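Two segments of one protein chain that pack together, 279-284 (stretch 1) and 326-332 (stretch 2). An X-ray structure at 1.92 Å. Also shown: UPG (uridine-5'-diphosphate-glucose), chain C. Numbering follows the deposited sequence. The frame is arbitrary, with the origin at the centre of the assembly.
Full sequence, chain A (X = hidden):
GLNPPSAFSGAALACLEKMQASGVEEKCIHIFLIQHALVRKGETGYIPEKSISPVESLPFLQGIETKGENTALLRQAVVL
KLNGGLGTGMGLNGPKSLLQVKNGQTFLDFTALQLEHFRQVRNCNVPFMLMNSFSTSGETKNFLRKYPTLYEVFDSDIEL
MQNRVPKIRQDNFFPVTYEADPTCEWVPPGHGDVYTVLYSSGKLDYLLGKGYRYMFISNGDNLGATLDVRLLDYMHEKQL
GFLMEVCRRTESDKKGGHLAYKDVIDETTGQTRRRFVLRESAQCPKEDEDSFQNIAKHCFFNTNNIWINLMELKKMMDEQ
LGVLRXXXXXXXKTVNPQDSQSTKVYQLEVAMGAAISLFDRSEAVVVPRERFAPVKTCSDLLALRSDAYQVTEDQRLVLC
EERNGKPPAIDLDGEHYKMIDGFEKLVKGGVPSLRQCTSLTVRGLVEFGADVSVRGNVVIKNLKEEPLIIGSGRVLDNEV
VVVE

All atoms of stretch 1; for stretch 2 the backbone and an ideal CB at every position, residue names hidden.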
ATOM      1  N   ARG A 279      12.394   5.880  -2.357  1.00 24.90           N
ATOM      2  CA  ARG A 279      12.172   6.836  -1.269  1.00 24.83           C
ATOM      3  C   ARG A 279      10.679   6.934  -0.935  1.00 24.74           C
ATOM      4  O   ARG A 279       9.896   7.479  -1.729  1.00 24.83           O
ATOM      5  CB  ARG A 279      12.740   8.198  -1.575  1.00 25.18           C
ATOM      6  CG  ARG A 279      12.620   9.144  -0.381  1.00 25.12           C
ATOM      7  CD  ARG A 279      13.292  10.445  -0.576  1.00 26.06           C
ATOM      8  NE  ARG A 279      12.849  11.187  -1.758  1.00 25.71           N
ATOM      9  CZ  ARG A 279      13.274  12.407  -2.049  1.00 25.51           C
ATOM     10  NH1 ARG A 279      14.123  13.009  -1.229  1.00 27.04           N
ATOM     11  NH2 ARG A 279      12.854  13.026  -3.150  1.00 25.70           N
ATOM     12  N   GLU A 280      10.309   6.377   0.224  1.00 24.39           N
ATOM     13  CA  GLU A 280       8.929   6.426   0.746  1.00 23.64           C
ATOM     14  C   GLU A 280       8.616   7.781   1.370  1.00 24.01           C
ATOM     15  O   GLU A 280       9.524   8.542   1.689  1.00 23.16           O
ATOM     16  CB  GLU A 280       8.711   5.344   1.787  1.00 24.09           C
ATOM     17  CG  GLU A 280       8.793   3.900   1.272  1.00 25.10           C
ATOM     18  CD  GLU A 280       7.641   3.524   0.361  1.00 23.72           C
ATOM     19  OE1 GLU A 280       6.503   3.310   0.828  1.00 25.23           O
ATOM     20  OE2 GLU A 280       7.887   3.418  -0.830  1.00 26.91           O
ATOM     21  N   SER A 281       7.331   8.068   1.561  1.00 23.61           N
ATOM     22  CA  SER A 281       6.902   9.261   2.306  1.00 24.02           C
ATOM     23  C   SER A 281       7.612   9.421   3.661  1.00 23.36           C
ATOM     24  O   SER A 281       8.079  10.516   4.005  1.00 22.77           O
ATOM     25  CB  SER A 281       5.391   9.206   2.532  1.00 24.94           C
ATOM     26  OG  SER A 281       4.690   9.516   1.352  1.00 24.54           O
ATOM     27  N   ALA A 282       7.676   8.328   4.417  1.00 23.14           N
ATOM     28  CA  ALA A 282       8.297   8.304   5.737  1.00 23.74           C
ATOM     29  C   ALA A 282       9.826   8.495   5.726  1.00 24.17           C
ATOM     30  O   ALA A 282      10.439   8.701   6.779  1.00 24.59           O
ATOM     31  CB  ALA A 282       7.949   7.017   6.435  1.00 24.04           C
ATOM     32  N   GLN A 283      10.428   8.440   4.543  1.00 24.21           N
ATOM     33  CA  GLN A 283      11.885   8.585   4.387  1.00 25.33           C
ATOM     34  C   GLN A 283      12.236   9.977   3.886  1.00 25.87           C
ATOM     35  O   GLN A 283      13.402  10.302   3.677  1.00 26.19           O
ATOM     36  CB  GLN A 283      12.430   7.520   3.431  1.00 25.01           C
ATOM     37  CG  GLN A 283      12.480   6.120   4.018  1.00 24.80           C
ATOM     38  CD  GLN A 283      12.778   5.063   2.971  1.00 25.79           C
ATOM     39  OE1 GLN A 283      12.173   5.065   1.887  1.00 25.92           O
ATOM     40  NE2 GLN A 283      13.698   4.130   3.290  1.00 23.80           N
ATOM     41  N   CYS A 284      11.218  10.805   3.684  1.00 26.75           N
ATOM     42  CA  CYS A 284      11.441  12.124   3.129  1.00 26.73           C
ATOM     43  C   CYS A 284      11.453  13.174   4.229  1.00 26.80           C
ATOM     44  O   CYS A 284      10.439  13.384   4.900  1.00 25.65           O
ATOM     45  CB  CYS A 284      10.434  12.460   2.008  1.00 27.16           C
ATOM     46  SG  CYS A 284      10.693  14.100   1.283  1.00 28.11           S
ATOM     47  N   UNK A 326      16.948  -4.412   4.652  1.00 28.74           N
ATOM     48  CA  UNK A 326      16.009  -3.384   4.211  1.00 27.84           C
ATOM     49  C   UNK A 326      16.205  -2.116   5.044  1.00 27.32           C
ATOM     50  O   UNK A 326      16.438  -2.201   6.247  1.00 27.70           O
ATOM     51  CB  UNK A 326      14.567  -3.883   4.320  1.00 27.84           C
ATOM     52  N   UNK A 327      16.123  -0.935   4.412  1.00 26.69           N
ATOM     53  CA  UNK A 327      16.281   0.309   5.193  1.00 26.97           C
ATOM     54  C   UNK A 327      15.125   0.571   6.160  1.00 26.84           C
ATOM     55  O   UNK A 327      13.931   0.491   5.779  1.00 25.09           O
ATOM     56  CB  UNK A 327      16.415   1.500   4.243  1.00 26.97           C
ATOM     57  N   UNK A 328      15.480   0.865   7.414  1.00 27.02           N
ATOM     58  CA  UNK A 328      14.471   1.065   8.439  1.00 27.89           C
ATOM     59  C   UNK A 328      13.935   2.482   8.294  1.00 27.47           C
ATOM     60  O   UNK A 328      14.697   3.413   8.054  1.00 25.38           O
ATOM     61  CB  UNK A 328      15.038   0.823   9.839  1.00 27.89           C
ATOM     62  N   UNK A 329      12.611   2.619   8.405  1.00 27.43           N
ATOM     63  CA  UNK A 329      11.973   3.921   8.339  1.00 27.52           C
ATOM     64  C   UNK A 329      11.486   4.198   9.755  1.00 28.02           C
ATOM     65  O   UNK A 329      10.878   3.338  10.385  1.00 28.17           O
ATOM     66  CB  UNK A 329      10.838   3.964   7.314  1.00 27.52           C
ATOM     67  N   UNK A 330      11.766   5.399  10.247  1.00 28.27           N
ATOM     68  CA  UNK A 330      11.527   5.734  11.645  1.00 29.68           C
ATOM     69  C   UNK A 330      10.369   6.701  11.654  1.00 29.76           C
ATOM     70  O   UNK A 330      10.548   7.900  11.456  1.00 29.41           O
ATOM     71  CB  UNK A 330      12.765   6.325  12.322  1.00 29.68           C
ATOM     72  N   UNK A 331       9.180   6.146  11.842  1.00 29.95           N
ATOM     73  CA  UNK A 331       7.912   6.848  11.666  1.00 31.20           C
ATOM     74  C   UNK A 331       7.360   7.420  12.981  1.00 30.76           C
ATOM     75  O   UNK A 331       6.883   6.664  13.826  1.00 31.38           O
ATOM     76  CB  UNK A 331       6.884   5.900  11.046  1.00 31.20           C
ATOM     77  N   UNK A 332       7.395   8.759  13.146  1.00 30.28           N
ATOM     78  CA  UNK A 332       6.968   9.376  14.406  1.00 29.17           C
ATOM     79  C   UNK A 332       5.443   9.474  14.440  1.00 28.66           C
ATOM     80  O   UNK A 332       4.832   9.830  13.431  1.00 28.64           O
ATOM     81  CB  UNK A 332       7.598  10.760  14.576  1.00 29.17           C
TER
HETATM   82  N1  UPG C 484       0.481  -3.395   4.957  1.00 21.25           N
HETATM   83  C2  UPG C 484       0.782  -4.656   5.511  1.00 21.84           C
HETATM   84  N3  UPG C 484       1.622  -4.681   6.610  1.00 23.09           N
HETATM   85  C4  UPG C 484       2.165  -3.549   7.171  1.00 23.06           C
HETATM   86  C5  UPG C 484       1.888  -2.294   6.615  1.00 23.85           C
HETATM   87  C6  UPG C 484       1.051  -2.203   5.507  1.00 22.35           C
HETATM   88  O2  UPG C 484       0.326  -5.733   5.101  1.00 19.71           O
HETATM   89  O4  UPG C 484       2.891  -3.693   8.164  1.00 21.14           O
HETATM   90  C1C UPG C 484      -0.419  -3.309   3.762  1.00 20.87           C
HETATM   91  C2C UPG C 484      -1.578  -2.308   3.736  1.00 19.46           C
HETATM   92  O2C UPG C 484      -2.717  -2.827   4.436  1.00 17.26           O
HETATM   93  C3C UPG C 484      -1.841  -2.252   2.234  1.00 19.19           C
HETATM   94  C4C UPG C 484      -0.437  -2.307   1.654  1.00 18.49           C
HETATM   95  O4C UPG C 484       0.419  -2.900   2.667  1.00 16.57           O
HETATM   96  O3C UPG C 484      -2.532  -3.436   1.839  1.00 20.36           O
HETATM   97  C5C UPG C 484       0.119  -0.879   1.345  1.00 17.44           C
HETATM   98  O5C UPG C 484       0.353  -0.100   2.488  1.00 15.94           O
HETATM   99  PA  UPG C 484      -0.012   1.471   2.513  1.00 18.72           P
HETATM  100  O1A UPG C 484      -1.394   1.552   1.961  1.00 20.56           O
HETATM  101  O2A UPG C 484       0.283   2.080   3.815  1.00 20.57           O
HETATM  102  O3A UPG C 484       1.006   2.066   1.364  1.00 19.64           O
HETATM  103  PB  UPG C 484       2.520   2.622   1.579  1.00 21.38           P
HETATM  104  O1B UPG C 484       3.289   1.591   2.296  1.00 17.81           O
HETATM  105  O2B UPG C 484       2.511   4.030   2.087  1.00 17.01           O
HETATM  106  O3B UPG C 484       2.946   2.753   0.037  1.00 17.61           O
HETATM  107  C1' UPG C 484       3.056   1.528  -0.777  1.00 17.06           C
HETATM  108  C2' UPG C 484       4.481   1.411  -1.299  1.00 20.54           C
HETATM  109  C3' UPG C 484       4.787   2.678  -2.088  1.00 20.13           C
HETATM  110  C4' UPG C 484       3.802   2.782  -3.264  1.00 19.24           C
HETATM  111  C5' UPG C 484       2.342   2.778  -2.743  1.00 20.96           C
HETATM  112  C6' UPG C 484       1.375   2.563  -3.878  1.00 20.78           C
HETATM  113  O2' UPG C 484       5.424   1.281  -0.219  1.00 22.23           O
HETATM  114  O3' UPG C 484       6.142   2.649  -2.504  1.00 17.24           O
HETATM  115  O4' UPG C 484       4.043   3.962  -4.015  1.00 20.50           O
HETATM  116  O5' UPG C 484       2.079   1.681  -1.826  1.00 19.65           O
HETATM  117  O6' UPG C 484       0.063   2.936  -3.454  1.00 20.23           O

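Stretch 1 offers a compact target: a strand end, Arg279 and Glu280, that folds into a single 3-10 turn. Gln283 N bonds back to Glu280 O at 3.0 Å, and Gln283 OE1 accepts from Glu280 N at 2.8 Å, so the amide oxygen of Gln283 is held and NE2 is left on the side of stretch 2. The carboxylate of Glu280 is engaged by the sugar: OE1 accepts from O2' and OE2 from O3' of the UDP-glucose, each at 2.5 Å.

Position 326 has nothing of stretch 1 within 5.5 Å of its ideal CB, so stretch 1 does not restrict the choice. It is Leu326, which makes no contact here.

At 327 the CB points toward stretch 1 and lies 3.9 Å from Gln283 NE2. Phi and psi of -69° and 131° permit almost any residue, proline included; a small polar side chain or a short apolar one would suit the margin of the contact. The residue is Pro327, whose CG rests 3.9 Å from Gln283 NE2, without a hydrogen bond.

The CB of 328 points away, leaving its side chain unconstrained by stretch 1. It is Val328. One water donates to Val328 O and accepts from Gln283 NE2, both at 2.9 Å, which gives that amide a partner.

Position 329 is the centre. Its CB points toward stretch 1, 4.3 Å from both Gln283 CG and Ala282 CB, and the space ahead is lined by aliphatic carbon, with Glu280 CB further in. A charge would find no free partner among these carbons; a long, flexible apolar chain fits best, with leucine or isoleucine plausible but shorter. Met329 answers with m, t, m rotamers: CG packs 3.7 Å from Gln283 CG, and SD reaches 3.6 Å from Glu280 CB and 4.3 Å from Ala282 CB. It loses more surface to the other stretch than any other residue here.

At 330 the CB points sideways, with nothing of stretch 1 within 5.5 Å of the ideal CB, so many side chains would serve. It is Arg330, whose side chain comes no nearer than 6.4 Å to stretch 1. Its backbone N donates to a second water at 2.9 Å, and that water donates to Ala282 O at 2.6 Å.

The CB of 331 also points sideways, 4.9 Å from Ala282 CB. The small methyl leaves room for a modest side chain, polar or apolar. Asn331 brings OD1 to 4.1 Å from Ala282 CB, while ND2 is hydrogen-bonded elsewhere in the structure.

Position 332 is out of reach, so stretch 1 sets no preference; it is Pro332.

Stretch 2 (326-332) LPVMRNP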
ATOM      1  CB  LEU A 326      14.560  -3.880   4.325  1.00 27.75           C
ATOM      2  CG  LEU A 326      14.053  -4.955   3.348  1.00 27.60           C
ATOM      3  CD1 LEU A 326      12.661  -5.398   3.755  1.00 28.74           C
ATOM      4  CD2 LEU A 326      13.998  -4.444   1.923  1.00 25.64           C
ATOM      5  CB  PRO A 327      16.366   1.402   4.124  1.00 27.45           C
ATOM      6  CG  PRO A 327      15.751   0.829   2.924  1.00 26.30           C
ATOM      7  CD  PRO A 327      15.879  -0.670   2.988  1.00 26.47           C
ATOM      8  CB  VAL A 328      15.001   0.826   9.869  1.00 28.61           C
ATOM      9  CG1 VAL A 328      16.161   1.811  10.231  1.00 28.90           C
ATOM     10  CG2 VAL A 328      13.855   0.925  10.874  1.00 30.62           C
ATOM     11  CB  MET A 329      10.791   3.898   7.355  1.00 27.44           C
ATOM     12  CG  MET A 329      11.110   3.251   5.992  1.00 26.67           C
ATOM     13  SD  MET A 329       9.842   3.545   4.738  1.00 28.12           S
ATOM     14  CE  MET A 329       8.485   2.502   5.304  1.00 29.14           C
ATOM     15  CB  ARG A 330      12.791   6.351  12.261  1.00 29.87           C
ATOM     16  CG  ARG A 330      12.742   6.589  13.780  1.00 30.81           C
ATOM     17  CD  ARG A 330      13.722   7.670  14.178  1.00 29.36           C
ATOM     18  NE  ARG A 330      13.406   8.948  13.542  1.00 31.73           N
ATOM     19  CZ  ARG A 330      13.988  10.111  13.834  1.00 31.79           C
ATOM     20  NH1 ARG A 330      14.914  10.191  14.792  1.00 32.95           N
ATOM     21  NH2 ARG A 330      13.635  11.208  13.175  1.00 32.75           N
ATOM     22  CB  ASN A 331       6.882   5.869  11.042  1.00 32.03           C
ATOM     23  CG  ASN A 331       5.841   6.556  10.177  1.00 33.47           C
ATOM     24  OD1 ASN A 331       5.921   7.747   9.890  1.00 38.54           O
ATOM     25  ND2 ASN A 331       4.865   5.785   9.731  1.00 35.26           N
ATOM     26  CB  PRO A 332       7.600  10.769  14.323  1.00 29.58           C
ATOM     27  CG  PRO A 332       7.537  11.087  12.844  1.00 29.84           C
ATOM     28  CD  PRO A 332       7.805   9.775  12.149  1.00 30.12           C
TER
HETATM   29  O   HOH W   1      12.204   7.400   8.155  1.00 19.65           O
HETATM   30  O   HOH W   2      15.508   4.712   5.537  1.00 25.99           O
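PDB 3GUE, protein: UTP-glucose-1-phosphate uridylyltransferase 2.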